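Local coordinates for protein putative regulator (Escherichia coli O6, PDB 3HFI) that probably acts as a transcriptional regulator, its UTRA domain being of the kind that senses small-molecule effectors in GntR-type repressors, at residues A[30-35]-A[52-57]; A[107-112]-A[133-138]; A[129-134]-A[150-155]. All coordinates share one frame; numbering follows the deposited sequence.

Contact 1. Residues A[30-35]-A[52-57]; sequences TSRIEP and ILYLER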
loop_
_atom_site.group_PDB
_atom_site.type_symbol
_atom_site.label_atom_id
_atom_site.label_comp_id
_atom_site.label_asym_id
_atom_site.label_seq_id
_atom_site.Cartn_x
_atom_site.Cartn_y
_atom_site.Cartn_z
ATOM N N THR A 30 -9.787 -19.681 5.736
ATOM C CA THR A 30 -9.005 -20.855 6.024
ATOM C C THR A 30 -7.618 -20.488 6.447
ATOM O O THR A 30 -7.117 -19.385 6.159
ATOM C CB THR A 30 -9.006 -21.879 4.826
ATOM O OG1 THR A 30 -8.721 -23.169 5.342
ATOM C CG2 THR A 30 -8.020 -21.561 3.771
ATOM N N SER A 31 -7.018 -21.406 7.192
ATOM C CA SER A 31 -5.600 -21.330 7.468
ATOM C C SER A 31 -4.877 -22.662 7.466
ATOM O O SER A 31 -5.473 -23.677 7.609
ATOM C CB SER A 31 -5.334 -20.571 8.766
ATOM O OG SER A 31 -5.716 -21.269 9.892
ATOM N N ARG A 32 -3.560 -22.630 7.387
ATOM C CA ARG A 32 -2.798 -23.840 7.180
ATOM C C ARG A 32 -1.355 -23.558 7.501
ATOM O O ARG A 32 -0.901 -22.448 7.219
ATOM C CB ARG A 32 -2.795 -24.093 5.692
ATOM C CG ARG A 32 -2.863 -25.431 5.298
ATOM C CD ARG A 32 -3.410 -25.470 3.851
ATOM N NE ARG A 32 -2.646 -24.648 2.880
ATOM C CZ ARG A 32 -3.219 -23.994 1.857
ATOM N NH1 ARG A 32 -4.558 -24.018 1.715
ATOM N NH2 ARG A 32 -2.470 -23.259 1.006
ATOM N N ILE A 33 -0.646 -24.535 8.059
ATOM C CA ILE A 33 0.807 -24.448 8.192
ATOM C C ILE A 33 1.308 -25.213 6.965
ATOM O O ILE A 33 0.871 -26.340 6.744
ATOM C CB ILE A 33 1.349 -25.154 9.440
ATOM C CG1 ILE A 33 0.794 -24.503 10.728
ATOM C CG2 ILE A 33 2.864 -25.166 9.448
ATOM C CD1 ILE A 33 0.947 -23.048 10.708
ATOM N N GLU A 34 2.158 -24.615 6.147
ATOM C CA GLU A 34 2.623 -25.368 5.001
ATOM C C GLU A 34 4.118 -25.089 4.784
ATOM O O GLU A 34 4.591 -24.042 5.186
ATOM C CB GLU A 34 1.825 -24.940 3.750
ATOM C CG GLU A 34 2.019 -23.459 3.432
ATOM C CD GLU A 34 1.297 -22.959 2.098
ATOM O OE1 GLU A 34 0.280 -23.558 1.683
ATOM O OE2 GLU A 34 1.783 -21.948 1.506
ATOM N N PRO A 35 4.831 -26.016 4.110
ATOM C CA PRO A 35 6.217 -25.736 3.768
ATOM C C PRO A 35 6.285 -24.597 2.762
ATOM O O PRO A 35 5.501 -24.581 1.816
ATOM C CB PRO A 35 6.745 -27.052 3.170
ATOM C CG PRO A 35 5.724 -28.106 3.557
ATOM C CD PRO A 35 4.385 -27.358 3.671
ATOM N N ILE A 52 5.518 -22.233 7.126
ATOM C CA ILE A 52 4.973 -20.908 7.257
ATOM C C ILE A 52 3.504 -21.049 7.515
ATOM O O ILE A 52 2.917 -22.144 7.301
ATOM C CB ILE A 52 5.280 -20.027 6.014
ATOM C CG1 ILE A 52 4.745 -20.635 4.671
ATOM C CG2 ILE A 52 6.795 -19.707 5.951
ATOM C CD1 ILE A 52 3.239 -20.381 4.388
ATOM N N LEU A 53 2.889 -19.977 8.010
ATOM C CA LEU A 53 1.426 -19.915 8.187
ATOM C C LEU A 53 0.718 -19.289 6.948
ATOM O O LEU A 53 1.072 -18.190 6.513
ATOM C CB LEU A 53 1.078 -19.095 9.448
ATOM C CG LEU A 53 -0.410 -18.862 9.792
ATOM C CD1 LEU A 53 -1.057 -20.215 10.024
ATOM C CD2 LEU A 53 -0.527 -17.931 11.019
ATOM N N TYR A 54 -0.240 -19.998 6.360
ATOM C CA TYR A 54 -0.980 -19.506 5.252
ATOM C C TYR A 54 -2.346 -19.085 5.817
ATOM O O TYR A 54 -2.923 -19.817 6.571
ATOM C CB TYR A 54 -1.186 -20.595 4.240
ATOM C CG TYR A 54 -2.233 -20.278 3.193
ATOM C CD1 TYR A 54 -1.884 -19.648 1.993
ATOM C CD2 TYR A 54 -3.550 -20.638 3.376
ATOM C CE1 TYR A 54 -2.815 -19.388 1.012
ATOM C CE2 TYR A 54 -4.526 -20.368 2.377
ATOM C CZ TYR A 54 -4.131 -19.744 1.201
ATOM O OH TYR A 54 -5.068 -19.411 0.227
ATOM N N LEU A 55 -2.817 -17.879 5.493
ATOM C CA LEU A 55 -4.124 -17.388 5.917
ATOM C C LEU A 55 -4.849 -16.900 4.697
ATOM O O LEU A 55 -4.307 -16.087 3.937
ATOM C CB LEU A 55 -3.932 -16.203 6.831
ATOM C CG LEU A 55 -4.283 -16.102 8.259
ATOM C CD1 LEU A 55 -3.891 -17.369 9.075
ATOM C CD2 LEU A 55 -3.664 -14.784 8.784
ATOM N N GLU A 56 -6.081 -17.342 4.515
ATOM C CA GLU A 56 -6.923 -16.794 3.465
ATOM C C GLU A 56 -8.060 -16.006 4.104
ATOM O O GLU A 56 -8.808 -16.547 4.948
ATOM C CB GLU A 56 -7.489 -17.940 2.619
ATOM C CG GLU A 56 -8.137 -17.554 1.315
ATOM C CD GLU A 56 -8.579 -18.822 0.505
ATOM O OE1 GLU A 56 -9.018 -19.842 1.098
ATOM O OE2 GLU A 56 -8.469 -18.794 -0.741
ATOM N N ARG A 57 -8.190 -14.751 3.685
ATOM C CA ARG A 57 -9.087 -13.777 4.311
ATOM C C ARG A 57 -9.880 -13.051 3.251
ATOM O O ARG A 57 -9.341 -12.703 2.199
ATOM C CB ARG A 57 -8.267 -12.786 5.122
ATOM C CG ARG A 57 -7.720 -13.425 6.392
ATOM C CD ARG A 57 -6.429 -12.814 6.785
ATOM N NE ARG A 57 -6.678 -11.517 7.348
ATOM C CZ ARG A 57 -6.123 -10.371 6.949
ATOM N NH1 ARG A 57 -5.228 -10.274 5.962
ATOM N NH2 ARG A 57 -6.479 -9.274 7.575
#
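R32 lays its guanidinium flat on the ring of Y54 where strands 26-35 and 51-60 run antiparallel, at one margin of the six-stranded sheet of the UTRA domain. The short segments 30-35 and 52-57 meet at 154°, and T30, R32 and E34 form hydrogen-bonded pairs with E56, Y54 and I52. Most of these backbone bonds are short, such as Y54 N to R32 O at 2.7 Å; the bond from T30 N to E56 O is weak. In the non-hydrogen-bonded pairs between them, CA-H groups lean on carbonyls, as at S31 CA to Y54 O.

The cation-pi stack on the face with T30, R32 and E34 has planes only 12° apart, and R32 CZ lies 4.0 Å from the ring centroid of Y54. A bend at chi3 (55°) swings NE of R32 out of the line of its chain. E34 OE1 forms a salt bridge with R32 NH2 at 2.8 Å, in the guanidinium plane, so the carboxylate holds the group at its edge while the ring covers a face. OE2 of E34 turns to R72 and the Y54 hydroxyl to E70, both on strand 65-73, the next strand inward.

Apolar contacts occupy both faces. I33 CD1 meets L53 CD1 at 3.5 Å, and S31 CB touches L55 CD1, on one. On the other, E34 CG lies beside I52 CD1 at 3.4 Å, the two side chains pointing the same way, while the methyl CG2 of T30 approaches the Y54 ring at its edge, 3.9 Å from CE2.

Contact 2. Residues A[107-112]-A[133-138]; sequences ESRYAA and HLEQLV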
loop_
_atom_site.group_PDB
_atom_site.type_symbol
_atom_site.label_atom_id
_atom_site.label_comp_id
_atom_site.label_asym_id
_atom_site.label_seq_id
_atom_site.Cartn_x
_atom_site.Cartn_y
_atom_site.Cartn_z
ATOM N N GLU A 107 6.596 -3.585 -0.147
ATOM C CA GLU A 107 6.787 -3.445 -1.570
ATOM C C GLU A 107 5.575 -4.130 -2.179
ATOM O O GLU A 107 5.231 -5.206 -1.750
ATOM C CB GLU A 107 8.013 -4.245 -2.025
ATOM C CG GLU A 107 9.323 -3.692 -1.591
ATOM C CD GLU A 107 10.527 -4.605 -1.940
ATOM O OE1 GLU A 107 10.382 -5.825 -2.216
ATOM O OE2 GLU A 107 11.649 -4.083 -1.880
ATOM N N SER A 108 5.000 -3.574 -3.235
ATOM C CA SER A 108 3.958 -4.253 -3.928
ATOM C C SER A 108 4.250 -4.252 -5.402
ATOM O O SER A 108 4.829 -3.317 -5.930
ATOM C CB SER A 108 2.638 -3.514 -3.705
ATOM O OG SER A 108 2.358 -3.334 -2.346
ATOM N N ARG A 109 3.682 -5.235 -6.079
ATOM C CA ARG A 109 3.809 -5.412 -7.510
ATOM C C ARG A 109 2.439 -5.728 -8.021
ATOM O O ARG A 109 1.760 -6.545 -7.435
ATOM C CB ARG A 109 4.736 -6.569 -7.744
ATOM C CG ARG A 109 5.094 -6.814 -9.164
ATOM C CD ARG A 109 6.159 -7.898 -9.096
ATOM N NE ARG A 109 6.606 -8.400 -10.391
ATOM C CZ ARG A 109 7.335 -9.520 -10.543
ATOM N NH1 ARG A 109 7.685 -10.257 -9.463
ATOM N NH2 ARG A 109 7.709 -9.922 -11.780
ATOM N N TYR A 110 1.986 -4.990 -9.005
ATOM C CA TYR A 110 0.627 -5.075 -9.454
ATOM C C TYR A 110 0.576 -5.730 -10.857
ATOM O O TYR A 110 1.350 -5.364 -11.734
ATOM C CB TYR A 110 -0.008 -3.677 -9.520
ATOM C CG TYR A 110 0.092 -2.861 -8.243
ATOM C CD1 TYR A 110 -0.926 -2.866 -7.286
ATOM C CD2 TYR A 110 1.211 -2.084 -7.985
ATOM C CE1 TYR A 110 -0.813 -2.102 -6.087
ATOM C CE2 TYR A 110 1.319 -1.304 -6.814
ATOM C CZ TYR A 110 0.323 -1.339 -5.860
ATOM O OH TYR A 110 0.471 -0.578 -4.721
ATOM N N ALA A 111 -0.385 -6.616 -11.070
ATOM C CA ALA A 111 -0.497 -7.385 -12.326
ATOM C C ALA A 111 -1.966 -7.707 -12.632
ATOM O O ALA A 111 -2.762 -7.866 -11.722
ATOM C CB ALA A 111 0.312 -8.682 -12.209
ATOM N N ALA A 112 -2.315 -7.823 -13.908
ATOM C CA ALA A 112 -3.656 -8.318 -14.322
ATOM C C ALA A 112 -3.660 -9.820 -14.287
ATOM O O ALA A 112 -2.741 -10.444 -14.796
ATOM C CB ALA A 112 -4.009 -7.850 -15.715
ATOM N N HIS A 133 -4.307 -8.174 -9.514
ATOM C CA HIS A 133 -3.561 -9.008 -8.608
ATOM C C HIS A 133 -2.386 -8.185 -8.056
ATOM O O HIS A 133 -1.657 -7.545 -8.804
ATOM C CB HIS A 133 -3.052 -10.240 -9.317
ATOM C CG HIS A 133 -2.136 -11.067 -8.492
ATOM N ND1 HIS A 133 -2.561 -11.735 -7.358
ATOM C CD2 HIS A 133 -0.842 -11.402 -8.659
ATOM C CE1 HIS A 133 -1.555 -12.401 -6.834
ATOM N NE2 HIS A 133 -0.501 -12.229 -7.605
ATOM N N LEU A 134 -2.222 -8.235 -6.754
ATOM C CA LEU A 134 -1.108 -7.611 -6.071
ATOM C C LEU A 134 -0.306 -8.659 -5.335
ATOM O O LEU A 134 -0.888 -9.555 -4.700
ATOM C CB LEU A 134 -1.709 -6.648 -5.104
ATOM C CG LEU A 134 -0.878 -5.778 -4.242
ATOM C CD1 LEU A 134 -1.362 -4.426 -4.703
ATOM C CD2 LEU A 134 -1.206 -6.001 -2.775
ATOM N N GLU A 135 1.026 -8.611 -5.462
ATOM C CA GLU A 135 1.912 -9.329 -4.518
ATOM C C GLU A 135 2.525 -8.278 -3.634
ATOM O O GLU A 135 3.066 -7.319 -4.141
ATOM C CB GLU A 135 3.082 -10.029 -5.199
ATOM C CG GLU A 135 2.764 -11.177 -6.071
ATOM C CD GLU A 135 4.043 -11.765 -6.702
ATOM O OE1 GLU A 135 4.969 -11.014 -7.039
ATOM O OE2 GLU A 135 4.152 -12.960 -6.848
ATOM N N GLN A 136 2.529 -8.494 -2.332
ATOM C CA GLN A 136 3.061 -7.534 -1.413
ATOM C C GLN A 136 3.976 -8.212 -0.428
ATOM O O GLN A 136 3.609 -9.226 0.184
ATOM C CB GLN A 136 1.922 -6.917 -0.630
ATOM C CG GLN A 136 2.418 -5.829 0.338
ATOM C CD GLN A 136 1.321 -5.221 1.121
ATOM O OE1 GLN A 136 0.642 -5.921 1.927
ATOM N NE2 GLN A 136 1.091 -3.897 0.898
ATOM N N LEU A 137 5.149 -7.654 -0.251
ATOM C CA LEU A 137 6.120 -8.173 0.689
ATOM C C LEU A 137 6.207 -7.127 1.792
ATOM O O LEU A 137 6.419 -5.987 1.510
ATOM C CB LEU A 137 7.473 -8.393 -0.016
ATOM C CG LEU A 137 8.558 -9.185 0.711
ATOM C CD1 LEU A 137 8.061 -10.515 1.242
ATOM C CD2 LEU A 137 9.801 -9.392 -0.161
ATOM N N VAL A 138 6.082 -7.567 3.036
ATOM C CA VAL A 138 6.050 -6.733 4.241
ATOM C C VAL A 138 7.251 -7.082 5.116
ATOM O O VAL A 138 7.548 -8.258 5.302
ATOM C CB VAL A 138 4.705 -6.938 4.999
ATOM C CG1 VAL A 138 4.660 -6.088 6.291
ATOM C CG2 VAL A 138 3.503 -6.562 4.059
#
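H133 and A111 bond both ways through their backbones where strand 105-114, outermost in this chain's UTRA-domain sheet, pairs antiparallel with strand 130-139. The two segments run at 167° to each other, and E107, R109 and A111 form hydrogen-bonded pairs with L137, E135 and H133. H133, E107 and E135 carry much of the buried surface.

The N of H133 reaches A111 O at 2.7 Å, and its O accepts from A111 N. CB of H133 also rests on A111 O, at 3.4 Å, and the side chain touches R113, further along strand 105-114.

E135 exchanges two backbone bonds with R109, and their side chains lie side by side, pointing the same way. The arginine is extended from CG to NE, and the glutamate is extended beyond CG. NH1 of R109 stays 3.7 Å from E135 OE1, a long salt bridge, with the guanidinium and carboxylate planes 68° apart. OE2 of E135 bonds instead to the hydroxyl of Y39.

E107 likewise bonds both ways with L137, and its extended side chain runs beside that leucine, E107 OE1 coming 4.2 Å from L137 CD2. Its carbonyl O additionally receives the CA-H of Q136, with E107 O to Q136 CA at 3.2 Å.

The backbone of residues 107-109 pairs antiparallel with a strand of the second subunit, so the sheet runs on across the dimer interface. On the face of S108, Y110, L134 and Q136, NE2 of Q136 bonds to the carbonyl of Y159 of that subunit. Within the chain, S108 OG lies 3.5 Å from NE2 of Q136.

Contact 3. Residues A[129-134]-A[150-155]; sequences APVLHL and NVWLKG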
loop_
_atom_site.group_PDB
_atom_site.type_symbol
_atom_site.label_atom_id
_atom_site.label_comp_id
_atom_site.label_asym_id
_atom_site.label_seq_id
_atom_site.Cartn_x
_atom_site.Cartn_y
_atom_site.Cartn_z
ATOM N N ALA A 129 -12.904 -14.054 -15.247
ATOM C CA ALA A 129 -12.894 -12.603 -15.174
ATOM C C ALA A 129 -11.476 -12.103 -14.855
ATOM O O ALA A 129 -10.724 -12.770 -14.164
ATOM C CB ALA A 129 -13.848 -12.141 -14.109
ATOM N N PRO A 130 -11.112 -10.934 -15.367
ATOM C CA PRO A 130 -9.837 -10.314 -14.995
ATOM C C PRO A 130 -9.939 -9.508 -13.681
ATOM O O PRO A 130 -10.891 -8.731 -13.482
ATOM C CB PRO A 130 -9.535 -9.379 -16.184
ATOM C CG PRO A 130 -10.864 -9.057 -16.763
ATOM C CD PRO A 130 -11.671 -10.323 -16.593
ATOM N N VAL A 131 -8.964 -9.692 -12.803
ATOM C CA VAL A 131 -8.922 -8.951 -11.559
ATOM C C VAL A 131 -7.550 -8.318 -11.424
ATOM O O VAL A 131 -6.604 -8.717 -12.118
ATOM C CB VAL A 131 -9.218 -9.870 -10.386
ATOM C CG1 VAL A 131 -10.609 -10.416 -10.528
ATOM C CG2 VAL A 131 -8.209 -11.000 -10.327
ATOM N N LEU A 132 -7.439 -7.319 -10.549
ATOM C CA LEU A 132 -6.133 -6.792 -10.207
ATOM C C LEU A 132 -5.511 -7.737 -9.195
ATOM O O LEU A 132 -6.097 -8.077 -8.158
ATOM C CB LEU A 132 -6.194 -5.359 -9.658
ATOM C CG LEU A 132 -4.806 -4.802 -9.259
ATOM C CD1 LEU A 132 -4.031 -4.303 -10.513
ATOM C CD2 LEU A 132 -4.933 -3.682 -8.238
ATOM N N HIS A 133 -4.307 -8.174 -9.514
ATOM C CA HIS A 133 -3.561 -9.008 -8.608
ATOM C C HIS A 133 -2.386 -8.185 -8.056
ATOM O O HIS A 133 -1.657 -7.545 -8.804
ATOM C CB HIS A 133 -3.052 -10.240 -9.317
ATOM C CG HIS A 133 -2.136 -11.067 -8.492
ATOM N ND1 HIS A 133 -2.561 -11.735 -7.358
ATOM C CD2 HIS A 133 -0.842 -11.402 -8.659
ATOM C CE1 HIS A 133 -1.555 -12.401 -6.834
ATOM N NE2 HIS A 133 -0.501 -12.229 -7.605
ATOM N N LEU A 134 -2.222 -8.235 -6.754
ATOM C CA LEU A 134 -1.108 -7.611 -6.071
ATOM C C LEU A 134 -0.306 -8.659 -5.335
ATOM O O LEU A 134 -0.888 -9.555 -4.700
ATOM C CB LEU A 134 -1.709 -6.648 -5.104
ATOM C CG LEU A 134 -0.878 -5.778 -4.242
ATOM C CD1 LEU A 134 -1.362 -4.426 -4.703
ATOM C CD2 LEU A 134 -1.206 -6.001 -2.775
ATOM N N ASN A 150 -0.673 -12.200 -1.321
ATOM C CA ASN A 150 -1.249 -12.141 -2.646
ATOM C C ASN A 150 -2.664 -11.649 -2.492
ATOM O O ASN A 150 -3.433 -12.244 -1.715
ATOM C CB ASN A 150 -1.314 -13.524 -3.256
ATOM C CG ASN A 150 -0.005 -13.944 -3.861
ATOM O OD1 ASN A 150 0.168 -13.840 -5.052
ATOM N ND2 ASN A 150 0.933 -14.395 -3.045
ATOM N N VAL A 151 -3.019 -10.587 -3.220
ATOM C CA VAL A 151 -4.319 -9.941 -3.048
ATOM C C VAL A 151 -5.040 -9.938 -4.382
ATOM O O VAL A 151 -4.443 -9.612 -5.401
ATOM C CB VAL A 151 -4.174 -8.517 -2.517
ATOM C CG1 VAL A 151 -5.505 -7.891 -2.325
ATOM C CG2 VAL A 151 -3.422 -8.527 -1.186
ATOM N N TRP A 152 -6.327 -10.268 -4.347
ATOM C CA TRP A 152 -7.164 -10.363 -5.525
ATOM C C TRP A 152 -8.239 -9.323 -5.365
ATOM O O TRP A 152 -9.105 -9.456 -4.496
ATOM C CB TRP A 152 -7.770 -11.740 -5.612
ATOM C CG TRP A 152 -6.728 -12.749 -5.505
ATOM C CD1 TRP A 152 -6.215 -13.318 -4.355
ATOM C CD2 TRP A 152 -6.001 -13.278 -6.578
ATOM N NE1 TRP A 152 -5.200 -14.182 -4.663
ATOM C CE2 TRP A 152 -5.048 -14.189 -6.028
ATOM C CE3 TRP A 152 -6.044 -13.081 -7.957
ATOM C CZ2 TRP A 152 -4.159 -14.900 -6.827
ATOM C CZ3 TRP A 152 -5.180 -13.788 -8.747
ATOM C CH2 TRP A 152 -4.249 -14.701 -8.184
ATOM N N LEU A 153 -8.157 -8.288 -6.194
ATOM C CA LEU A 153 -8.852 -7.050 -5.919
ATOM C C LEU A 153 -9.734 -7.113 -7.109
ATOM O O LEU A 153 -9.206 -7.300 -8.166
ATOM C CB LEU A 153 -8.135 -5.832 -6.473
ATOM C CG LEU A 153 -7.359 -4.999 -5.462
ATOM C CD1 LEU A 153 -6.099 -5.699 -5.065
ATOM C CD2 LEU A 153 -7.045 -3.652 -6.117
ATOM N N LYS A 154 -11.045 -6.992 -6.994
ATOM C CA LYS A 154 -11.868 -7.145 -8.224
ATOM C C LYS A 154 -12.263 -5.749 -8.708
ATOM O O LYS A 154 -12.964 -5.610 -9.707
ATOM C CB LYS A 154 -12.855 -7.547 -7.091
ATOM C CG LYS A 154 -14.339 -7.476 -7.396
ATOM C CD LYS A 154 -15.127 -7.813 -6.123
ATOM C CE LYS A 154 -16.631 -7.521 -6.254
ATOM N NZ LYS A 154 -17.493 -8.751 -6.340
ATOM N N GLY A 155 -11.822 -4.723 -7.993
ATOM C CA GLY A 155 -12.123 -3.339 -8.326
ATOM C C GLY A 155 -11.011 -2.481 -8.908
ATOM O O GLY A 155 -10.799 -2.514 -10.112
#
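CG of H133 stands anti to the backbone N (chi1 173°), whereas CG of W152 is anti to its carbonyl carbon (chi1 -52°); their rings come together from adjacent strands, side chains pointing the same way. H133 ND1 sits over the six-membered ring of W152, off the centre of the indole as a whole, with ND1 to CH2 of W152 at 3.5 Å. The planes are inclined at 36°, so the pair is oblique. V131 CG2 meets the same indole at its edge, 3.8 Å from CE3, and NE1 of W152 bonds to E70 on strand 65-73.

On the other face, L134 CD2 packs on V151 CG2 at 3.7 Å, and L132 CB meets L153 CB at 3.8 Å. V151 also touches G161 of the second subunit. Four backbone bonds join the strands: L134 and V151 bond both ways, with L134 N to V151 O at 2.9 Å, and L132 and L153 do the same. The pairing ends beyond L153, where K154 leaves the strand and its NZ bonds to the carbonyl of L123. This is the open end of an antiparallel beta hairpin, strands 130-139 and 144-153, within the UTRA-domain sheet.

How the contacts relate
From the N terminus, contact 1 closes first: strand 26-35 leads through helix 38-44 to strand 51-60, which folds back beside it. Strand 65-73 follows and carries the sheet inward. Contact 2 opens later, its segments 107-112 and 133-138 enclosing helix 117-123. Contact 3 begins before that loop has closed and shares H133 and L134 with it, so the two overlap along the chain; it joins the arms of the hairpin 130-139 and 144-153. Strand 130-139 is thus held on both edges. Strand 144-153 lies next to 65-73, linking this half to contact 1, whose centre is about 18 Å from that of contact 2.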